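Local coordinates for protein mRNA export factor GLE1 (Saccharomyces cerevisiae, PDB 6B4E) that serves as a component of the nuclear pore complex in mRNA export, with enzyme-activating and inositol hexakisphosphate-binding activities, at residues 249-254 with 281-286; 234-239 with 273-278; 207-212 with 240-245. All blocks are in the same frame, centred on the assembly; numbering follows the deposited sequence.

Contact 1 of 3, residues 249-254 with 281-286; sequences QASKLL and EAWQNN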
loop_
_atom_site.group_PDB
_atom_site.type_symbol
_atom_site.label_atom_id
_atom_site.label_comp_id
_atom_site.label_asym_id
_atom_site.label_seq_id
_atom_site.Cartn_x
_atom_site.Cartn_y
_atom_site.Cartn_z
ATOM N N GLN A 249 15.201 9.577 -12.907
ATOM C CA GLN A 249 15.304 9.511 -11.453
ATOM C C GLN A 249 14.648 8.249 -10.921
ATOM O O GLN A 249 15.196 7.572 -10.041
ATOM C CB GLN A 249 14.692 10.767 -10.827
ATOM C CG GLN A 249 15.262 12.068 -11.391
ATOM C CD GLN A 249 16.717 12.326 -10.987
ATOM O OE1 GLN A 249 17.318 11.549 -10.247
ATOM N NE2 GLN A 249 17.281 13.430 -11.475
ATOM N N ALA A 250 13.491 7.891 -11.470
ATOM C CA ALA A 250 12.940 6.568 -11.200
ATOM C C ALA A 250 13.945 5.485 -11.541
ATOM O O ALA A 250 14.122 4.534 -10.773
ATOM C CB ALA A 250 11.666 6.345 -12.004
ATOM N N SER A 251 14.624 5.616 -12.678
ATOM C CA SER A 251 15.565 4.577 -13.098
ATOM C C SER A 251 16.697 4.420 -12.099
ATOM O O SER A 251 17.105 3.300 -11.790
ATOM C CB SER A 251 16.138 4.891 -14.478
ATOM O OG SER A 251 15.129 4.890 -15.479
ATOM N N LYS A 252 17.245 5.530 -11.606
ATOM C CA LYS A 252 18.285 5.436 -10.585
ATOM C C LYS A 252 17.775 4.694 -9.355
ATOM O O LYS A 252 18.515 3.927 -8.729
ATOM C CB LYS A 252 18.767 6.829 -10.187
ATOM C CG LYS A 252 19.526 7.536 -11.303
ATOM C CD LYS A 252 19.509 9.050 -11.156
ATOM C CE LYS A 252 20.108 9.509 -9.851
ATOM N NZ LYS A 252 20.127 11.011 -9.758
ATOM N N LEU A 253 16.512 4.913 -8.986
ATOM C CA LEU A 253 16.006 4.294 -7.769
ATOM C C LEU A 253 15.701 2.818 -7.997
ATOM O O LEU A 253 15.898 1.996 -7.092
ATOM C CB LEU A 253 14.777 5.072 -7.279
ATOM C CG LEU A 253 14.222 4.753 -5.892
ATOM C CD1 LEU A 253 15.319 4.576 -4.862
ATOM C CD2 LEU A 253 13.283 5.853 -5.473
ATOM N N LEU A 254 15.245 2.453 -9.201
ATOM C CA LEU A 254 15.054 1.035 -9.514
ATOM C C LEU A 254 16.380 0.294 -9.527
ATOM O O LEU A 254 16.463 -0.855 -9.065
ATOM C CB LEU A 254 14.351 0.858 -10.860
ATOM C CG LEU A 254 12.908 1.368 -10.966
ATOM C CD1 LEU A 254 12.318 0.831 -12.275
ATOM C CD2 LEU A 254 12.062 0.948 -9.799
ATOM N N GLU A 281 16.577 -7.539 -14.046
ATOM C CA GLU A 281 17.157 -8.080 -15.269
ATOM C C GLU A 281 16.187 -8.009 -16.440
ATOM O O GLU A 281 16.602 -7.766 -17.583
ATOM C CB GLU A 281 17.605 -9.524 -15.049
ATOM C CG GLU A 281 18.768 -9.658 -14.101
ATOM C CD GLU A 281 19.062 -11.107 -13.696
ATOM O OE1 GLU A 281 18.361 -12.048 -14.163
ATOM O OE2 GLU A 281 20.020 -11.290 -12.919
ATOM N N ALA A 282 14.905 -8.254 -16.193
ATOM C CA ALA A 282 13.927 -8.161 -17.269
ATOM C C ALA A 282 13.841 -6.738 -17.803
ATOM O O ALA A 282 13.711 -6.526 -19.011
ATOM C CB ALA A 282 12.563 -8.634 -16.757
ATOM N N TRP A 283 13.889 -5.755 -16.903
ATOM C CA TRP A 283 13.870 -4.353 -17.307
ATOM C C TRP A 283 15.121 -4.004 -18.085
ATOM O O TRP A 283 15.060 -3.327 -19.122
ATOM C CB TRP A 283 13.742 -3.487 -16.062
ATOM C CG TRP A 283 13.899 -2.013 -16.260
ATOM C CD1 TRP A 283 13.274 -1.224 -17.189
ATOM C CD2 TRP A 283 14.709 -1.149 -15.477
ATOM N NE1 TRP A 283 13.658 0.093 -17.028
ATOM C CE2 TRP A 283 14.546 0.159 -15.985
ATOM C CE3 TRP A 283 15.567 -1.349 -14.390
ATOM C CZ2 TRP A 283 15.212 1.250 -15.448
ATOM C CZ3 TRP A 283 16.226 -0.267 -13.864
ATOM C CH2 TRP A 283 16.049 1.020 -14.391
ATOM N N GLN A 284 16.275 -4.461 -17.590
ATOM C CA GLN A 284 17.530 -4.227 -18.297
ATOM C C GLN A 284 17.519 -4.843 -19.680
ATOM O O GLN A 284 18.270 -4.402 -20.557
ATOM C CB GLN A 284 18.688 -4.780 -17.468
ATOM C CG GLN A 284 18.952 -3.952 -16.240
ATOM C CD GLN A 284 19.985 -4.600 -15.329
ATOM O OE1 GLN A 284 20.116 -5.834 -15.281
ATOM N NE2 GLN A 284 20.734 -3.776 -14.622
ATOM N N ASN A 285 16.730 -5.895 -19.888
ATOM C CA ASN A 285 16.590 -6.535 -21.187
ATOM C C ASN A 285 15.368 -6.042 -21.946
ATOM O O ASN A 285 14.903 -6.720 -22.858
ATOM C CB ASN A 285 16.537 -8.060 -21.016
ATOM C CG ASN A 285 16.863 -8.811 -22.289
ATOM O OD1 ASN A 285 17.522 -8.287 -23.181
ATOM N ND2 ASN A 285 16.368 -10.056 -22.398
ATOM N N ASN A 286 14.843 -4.867 -21.607
ATOM C CA ASN A 286 13.715 -4.295 -22.348
ATOM C C ASN A 286 12.557 -5.276 -22.434
ATOM O O ASN A 286 11.942 -5.489 -23.487
ATOM C CB ASN A 286 14.163 -3.826 -23.723
ATOM C CG ASN A 286 14.526 -2.391 -23.708
ATOM O OD1 ASN A 286 13.642 -1.512 -23.737
ATOM N ND2 ASN A 286 15.820 -2.112 -23.606
#
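S251 is the first residue of 249-254 to meet the indole of W283, and it does so with both backbone and side chain. Its carbonyl O lies at the ring edge, near the ring plane, 3.6 Å from W283 CH2, and S251 OG comes equally close to CZ2. The hydroxyl keeps its hydrogen bond within its own helix, to G247 O, so a small serine can sit against an aromatic rim without leaving its polar atom unsatisfied. K252 turns away from this interface: its NZ donates to Q249 OE1 (2.9 Å), and both residues reach the backbone of a second protein chain, so one helix serves the internal packing on one side and a partner protein on another. The contact joins the last two helices of the all-helical C-terminal domain of GLE1, 225-264 and 271-284. L254 then packs on one face of the indole. Its CD1 stands over the six-membered ring of W283, 4.2 Å from the centroid and only 4° off the normal, a CH-pi contact, while L254 CB touches CZ3 at 3.7 Å. W283 reaches this far because its CG is turned anti to the backbone N (chi1 172°), which sends the long indole toward 249-254; with an alanine in its place the L254 methyl would probably lose the face it rests on and S251 its aromatic neighbour. Just past W283 the helix closes in a Schellman motif, where N286, an asparagine that tolerates positive phi, donates its N to W283 O.

Contact 2 of 3, residues 234-239 with 273-278; sequences WWDAAA and AARLRI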
loop_
_atom_site.group_PDB
_atom_site.type_symbol
_atom_site.label_atom_id
_atom_site.label_comp_id
_atom_site.label_asym_id
_atom_site.label_seq_id
_atom_site.Cartn_x
_atom_site.Cartn_y
_atom_site.Cartn_z
ATOM N N TRP A 234 5.350 -4.521 -5.460
ATOM C CA TRP A 234 5.235 -3.147 -5.933
ATOM C C TRP A 234 5.639 -3.041 -7.398
ATOM O O TRP A 234 4.934 -2.429 -8.210
ATOM C CB TRP A 234 6.105 -2.222 -5.078
ATOM C CG TRP A 234 6.132 -0.837 -5.641
ATOM C CD1 TRP A 234 5.269 0.181 -5.359
ATOM C CD2 TRP A 234 7.036 -0.335 -6.632
ATOM N NE1 TRP A 234 5.581 1.283 -6.109
ATOM C CE2 TRP A 234 6.657 0.996 -6.899
ATOM C CE3 TRP A 234 8.125 -0.878 -7.316
ATOM C CZ2 TRP A 234 7.336 1.793 -7.807
ATOM C CZ3 TRP A 234 8.799 -0.080 -8.229
ATOM C CH2 TRP A 234 8.390 1.220 -8.469
ATOM N N TRP A 235 6.784 -3.631 -7.746
ATOM C CA TRP A 235 7.326 -3.548 -9.103
ATOM C C TRP A 235 6.347 -4.092 -10.136
ATOM O O TRP A 235 6.060 -3.431 -11.141
ATOM C CB TRP A 235 8.639 -4.320 -9.147
ATOM C CG TRP A 235 9.505 -4.208 -10.383
ATOM C CD1 TRP A 235 9.201 -4.592 -11.657
ATOM C CD2 TRP A 235 10.848 -3.735 -10.416
ATOM N NE1 TRP A 235 10.286 -4.381 -12.490
ATOM C CE2 TRP A 235 11.306 -3.844 -11.742
ATOM C CE3 TRP A 235 11.706 -3.211 -9.445
ATOM C CZ2 TRP A 235 12.597 -3.478 -12.117
ATOM C CZ3 TRP A 235 12.982 -2.832 -9.823
ATOM C CH2 TRP A 235 13.416 -2.966 -11.146
ATOM N N ASP A 236 5.826 -5.297 -9.899
ATOM C CA ASP A 236 4.874 -5.905 -10.823
ATOM C C ASP A 236 3.632 -5.045 -10.996
ATOM O O ASP A 236 3.001 -5.077 -12.060
ATOM C CB ASP A 236 4.467 -7.304 -10.335
ATOM C CG ASP A 236 5.517 -8.368 -10.611
ATOM O OD1 ASP A 236 5.628 -9.293 -9.786
ATOM O OD2 ASP A 236 6.193 -8.310 -11.650
ATOM N N ALA A 237 3.247 -4.296 -9.956
ATOM C CA ALA A 237 2.062 -3.453 -9.983
ATOM C C ALA A 237 2.282 -2.057 -10.565
ATOM O O ALA A 237 1.320 -1.461 -11.066
ATOM C CB ALA A 237 1.512 -3.268 -8.562
ATOM N N ALA A 238 3.506 -1.495 -10.487
ATOM C CA ALA A 238 3.653 -0.061 -10.725
ATOM C C ALA A 238 4.968 0.369 -11.360
ATOM O O ALA A 238 5.107 1.559 -11.648
ATOM C CB ALA A 238 3.467 0.690 -9.398
ATOM N N ALA A 239 5.928 -0.526 -11.623
ATOM C CA ALA A 239 7.229 -0.049 -12.113
ATOM C C ALA A 239 7.105 0.685 -13.448
ATOM O O ALA A 239 7.762 1.716 -13.663
ATOM C CB ALA A 239 8.219 -1.203 -12.226
ATOM N N ALA A 273 14.693 -11.237 -2.636
ATOM C CA ALA A 273 15.769 -10.502 -3.281
ATOM C C ALA A 273 16.114 -11.123 -4.625
ATOM O O ALA A 273 16.327 -10.405 -5.608
ATOM C CB ALA A 273 16.995 -10.459 -2.374
ATOM N N ALA A 274 16.151 -12.451 -4.690
ATOM C CA ALA A 274 16.389 -13.132 -5.965
ATOM C C ALA A 274 15.341 -12.744 -6.996
ATOM O O ALA A 274 15.672 -12.499 -8.168
ATOM C CB ALA A 274 16.398 -14.646 -5.752
ATOM N N ARG A 275 14.075 -12.663 -6.581
ATOM C CA ARG A 275 13.024 -12.295 -7.525
ATOM C C ARG A 275 13.143 -10.835 -7.950
ATOM O O ARG A 275 12.896 -10.501 -9.118
ATOM C CB ARG A 275 11.641 -12.553 -6.940
ATOM C CG ARG A 275 10.593 -12.548 -8.052
ATOM C CD ARG A 275 9.254 -13.016 -7.567
ATOM N NE ARG A 275 8.453 -11.899 -7.083
ATOM C CZ ARG A 275 7.789 -11.065 -7.872
ATOM N NH1 ARG A 275 7.080 -10.084 -7.340
ATOM N NH2 ARG A 275 7.839 -11.206 -9.192
ATOM N N LEU A 276 13.501 -9.945 -7.022
ATOM C CA LEU A 276 13.675 -8.543 -7.396
ATOM C C LEU A 276 14.805 -8.398 -8.405
ATOM O O LEU A 276 14.712 -7.605 -9.347
ATOM C CB LEU A 276 13.952 -7.686 -6.160
ATOM C CG LEU A 276 13.890 -6.169 -6.368
ATOM C CD1 LEU A 276 12.513 -5.735 -6.844
ATOM C CD2 LEU A 276 14.250 -5.416 -5.084
ATOM N N ARG A 277 15.882 -9.169 -8.235
ATOM C CA ARG A 277 16.966 -9.099 -9.208
ATOM C C ARG A 277 16.504 -9.600 -10.575
ATOM O O ARG A 277 16.918 -9.067 -11.605
ATOM C CB ARG A 277 18.175 -9.893 -8.713
ATOM C CG ARG A 277 19.289 -9.995 -9.752
ATOM C CD ARG A 277 20.596 -10.482 -9.157
ATOM N NE ARG A 277 21.157 -9.537 -8.198
ATOM C CZ ARG A 277 21.903 -8.484 -8.519
ATOM N NH1 ARG A 277 22.371 -7.687 -7.561
ATOM N NH2 ARG A 277 22.184 -8.217 -9.790
ATOM N N ILE A 278 15.644 -10.626 -10.606
ATOM C CA ILE A 278 15.100 -11.104 -11.881
ATOM C C ILE A 278 14.275 -10.010 -12.561
ATOM O O ILE A 278 14.328 -9.852 -13.795
ATOM C CB ILE A 278 14.265 -12.380 -11.646
ATOM C CG1 ILE A 278 15.198 -13.543 -11.252
ATOM C CG2 ILE A 278 13.413 -12.709 -12.860
ATOM C CD1 ILE A 278 16.185 -13.956 -12.315
#
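D236 and R275 approach from opposite directions and meet end-on, with the guanidinium offering both terminal nitrogens to a single carboxylate oxygen. R275 NH1 and NH2 each lie 3.0 Å from D236 OD1, and the bonds are moderately bent, about 143° for NH1 and much the same for NH2. The two flat groups are turned 31° against each other, so the nitrogens approach differently: NH2 comes on the syn side, fairly close to the carboxylate plane, whereas NH1 comes from well above it. Seen from the arginine, the oxygen sits near the guanidinium plane, at its edge. A bend at chi3 (90°) turns the R275 chain, whose root does not point at 234-239, so that its charged end reaches the aspartate. Arginine is long enough to span this distance from an exposed position, and the short, partly exposed D236 supplies the counter-charge close to its own helix.

Beside the salt bridge, W235 and L276 cross at about a right angle. L276 CD1 touches W235 CE3 at 3.7 Å, obliquely to the ring. A239 CB, from the same helix as W235, sits over one indole face, displaced toward the rim, 3.6 Å above the plane, where a small alanine leaves room for the ring; L279 and W283 of helix 271-284 also pack on W235. The result is a helix-helix interface of an all-alpha domain, with a buried apolar pair inside and a salt bridge at its more exposed margin, joining helices 225-264 and 271-284.

Contact 3 of 3, residues 207-212 with 240-245; sequences LSWHIL and VQFLQA
F242 meets S208, W209 and L212 across a steep helix crossing in the all-alpha C-terminal domain of GLE1, and it has by far the most surface buried. The short axes of 207-212 and 240-245 pass 11.4 Å apart at a crossing angle of -105°, a separation that calls for large side chains to fill it. F242 suits the place: with chi1 near -169° the ring extends away from its own backbone N and up to helix 206-216, where CE1 comes within 3.7 Å of the backbone N of W209.

W209 is the next most covered. Its indole and the phenyl meet rim to rim, neither lying over the other's face, with planes 34° apart and centroids separated by 5.9 Å; the closest atoms are W209 CE3 and F242 CZ at 3.5 Å. Both rings also meet Y246, and W234 adds an edge-to-face partner for F242, so the phenyl sits in an aromatic cluster. The polar end of W209 is used elsewhere: NE1 donates to the backbone of a second protein chain, which lets one large residue serve the core and the partner interface together.

L212, one turn after S208, and F242 point at each other from opposite directions. The branched apolar end of the leucine suits a buried place against a phenyl ring, and its methyl CD2 rests 4.0 Å from F242 CE2.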
loop_
_atom_site.group_PDB
_atom_site.type_symbol
_atom_site.label_atom_id
_atom_site.label_comp_id
_atom_site.label_asym_id
_atom_site.label_seq_id
_atom_site.Cartn_x
_atom_site.Cartn_y
_atom_site.Cartn_z
ATOM N N LEU A 207 3.809 8.769 -3.283
ATOM C CA LEU A 207 3.849 7.862 -2.142
ATOM C C LEU A 207 4.618 6.591 -2.464
ATOM O O LEU A 207 5.169 5.962 -1.553
ATOM C CB LEU A 207 2.431 7.531 -1.690
ATOM C CG LEU A 207 1.577 8.742 -1.289
ATOM C CD1 LEU A 207 0.296 8.260 -0.633
ATOM C CD2 LEU A 207 2.331 9.687 -0.366
ATOM N N SER A 208 4.661 6.196 -3.746
ATOM C CA SER A 208 5.533 5.111 -4.171
ATOM C C SER A 208 6.992 5.520 -4.111
ATOM O O SER A 208 7.844 4.703 -3.751
ATOM C CB SER A 208 5.196 4.648 -5.593
ATOM O OG SER A 208 4.120 3.730 -5.598
ATOM N N TRP A 209 7.315 6.763 -4.498
ATOM C CA TRP A 209 8.679 7.234 -4.298
ATOM C C TRP A 209 9.075 7.110 -2.828
ATOM O O TRP A 209 10.151 6.588 -2.518
ATOM C CB TRP A 209 8.847 8.682 -4.792
ATOM C CG TRP A 209 10.270 9.147 -4.666
ATOM C CD1 TRP A 209 10.878 9.606 -3.535
ATOM C CD2 TRP A 209 11.267 9.203 -5.700
ATOM N NE1 TRP A 209 12.180 9.920 -3.784
ATOM C CE2 TRP A 209 12.455 9.679 -5.104
ATOM C CE3 TRP A 209 11.276 8.883 -7.055
ATOM C CZ2 TRP A 209 13.639 9.841 -5.812
ATOM C CZ3 TRP A 209 12.459 9.052 -7.765
ATOM C CH2 TRP A 209 13.622 9.528 -7.142
ATOM N N HIS A 210 8.181 7.501 -1.903
ATOM C CA HIS A 210 8.521 7.450 -0.478
ATOM C C HIS A 210 8.887 6.039 -0.046
ATOM O O HIS A 210 9.826 5.841 0.735
ATOM C CB HIS A 210 7.359 7.921 0.402
ATOM C CG HIS A 210 6.990 9.362 0.240
ATOM N ND1 HIS A 210 7.892 10.329 -0.149
ATOM C CD2 HIS A 210 5.813 10.000 0.435
ATOM C CE1 HIS A 210 7.279 11.499 -0.213
ATOM N NE2 HIS A 210 6.018 11.330 0.150
ATOM N N ILE A 211 8.126 5.047 -0.507
ATOM C CA ILE A 211 8.370 3.668 -0.094
ATOM C C ILE A 211 9.765 3.230 -0.495
ATOM O O ILE A 211 10.518 2.688 0.323
ATOM C CB ILE A 211 7.314 2.727 -0.698
ATOM C CG1 ILE A 211 5.946 3.023 -0.094
ATOM C CG2 ILE A 211 7.703 1.254 -0.447
ATOM C CD1 ILE A 211 4.793 2.339 -0.807
ATOM N N LEU A 212 10.114 3.424 -1.773
ATOM C CA LEU A 212 11.400 2.952 -2.265
ATOM C C LEU A 212 12.540 3.713 -1.607
ATOM O O LEU A 212 13.545 3.112 -1.213
ATOM C CB LEU A 212 11.457 3.086 -3.792
ATOM C CG LEU A 212 10.903 1.883 -4.585
ATOM C CD1 LEU A 212 9.433 1.629 -4.287
ATOM C CD2 LEU A 212 11.115 2.062 -6.085
ATOM N N VAL A 240 6.283 0.175 -14.361
ATOM C CA VAL A 240 6.107 0.837 -15.657
ATOM C C VAL A 240 5.684 2.290 -15.465
ATOM O O VAL A 240 6.212 3.211 -16.104
ATOM C CB VAL A 240 5.080 0.062 -16.502
ATOM C CG1 VAL A 240 4.558 0.924 -17.653
ATOM C CG2 VAL A 240 5.720 -1.227 -16.994
ATOM N N GLN A 241 4.703 2.511 -14.596
ATOM C CA GLN A 241 4.162 3.845 -14.406
ATOM C C GLN A 241 5.088 4.727 -13.578
ATOM O O GLN A 241 5.078 5.953 -13.736
ATOM C CB GLN A 241 2.790 3.754 -13.745
ATOM C CG GLN A 241 1.736 3.113 -14.609
ATOM C CD GLN A 241 1.839 1.596 -14.653
ATOM O OE1 GLN A 241 2.371 0.952 -13.737
ATOM N NE2 GLN A 241 1.301 1.010 -15.716
ATOM N N PHE A 242 5.871 4.125 -12.684
ATOM C CA PHE A 242 6.866 4.872 -11.915
ATOM C C PHE A 242 7.914 5.471 -12.840
ATOM O O PHE A 242 8.292 6.636 -12.699
ATOM C CB PHE A 242 7.509 3.923 -10.901
ATOM C CG PHE A 242 8.376 4.590 -9.852
ATOM C CD1 PHE A 242 7.819 5.409 -8.881
ATOM C CD2 PHE A 242 9.732 4.323 -9.798
ATOM C CE1 PHE A 242 8.610 5.983 -7.909
ATOM C CE2 PHE A 242 10.529 4.905 -8.828
ATOM C CZ PHE A 242 9.962 5.727 -7.878
ATOM N N LEU A 243 8.370 4.686 -13.814
ATOM C CA LEU A 243 9.285 5.199 -14.829
ATOM C C LEU A 243 8.653 6.309 -15.660
ATOM O O LEU A 243 9.336 7.272 -16.040
ATOM C CB LEU A 243 9.748 4.055 -15.739
ATOM C CG LEU A 243 10.718 3.087 -15.082
ATOM C CD1 LEU A 243 10.811 1.818 -15.903
ATOM C CD2 LEU A 243 12.075 3.712 -14.968
ATOM N N GLN A 244 7.368 6.174 -15.998
ATOM C CA GLN A 244 6.673 7.243 -16.712
ATOM C C GLN A 244 6.690 8.529 -15.912
ATOM O O GLN A 244 6.866 9.625 -16.470
ATOM C CB GLN A 244 5.233 6.827 -17.013
ATOM C CG GLN A 244 5.169 5.693 -18.015
ATOM C CD GLN A 244 3.783 5.079 -18.173
ATOM O OE1 GLN A 244 2.847 5.368 -17.426
ATOM N NE2 GLN A 244 3.668 4.180 -19.128
ATOM N N ALA A 245 6.513 8.412 -14.600
ATOM C CA ALA A 245 6.361 9.591 -13.759
ATOM C C ALA A 245 7.694 10.292 -13.543
ATOM O O ALA A 245 7.764 11.524 -13.602
ATOM C CB ALA A 245 5.754 9.196 -12.414
#

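How the contacts relate
All three contacts use helix 225-264, which is kinked at 240-241, and their centres lie close together: contacts 1 and 2 about 10 Å apart, contacts 1 and 3 about 12 Å, contacts 2 and 3 about 13 Å. L254 of contact 1 packs on W234 of contact 2, with L254 CD2 3.8 Å from W234 CZ3. W234 in turn reaches contact 3 through a probable hydrogen bond, NE1 to S208 OG at 2.9 Å. L243 bridges contacts 3 and 1, its CD2 lying 3.3 Å from S251 OG. Contacts 1 and 3 also border a second protein chain, whereas no other chain of the assembly touches the segments of contact 2.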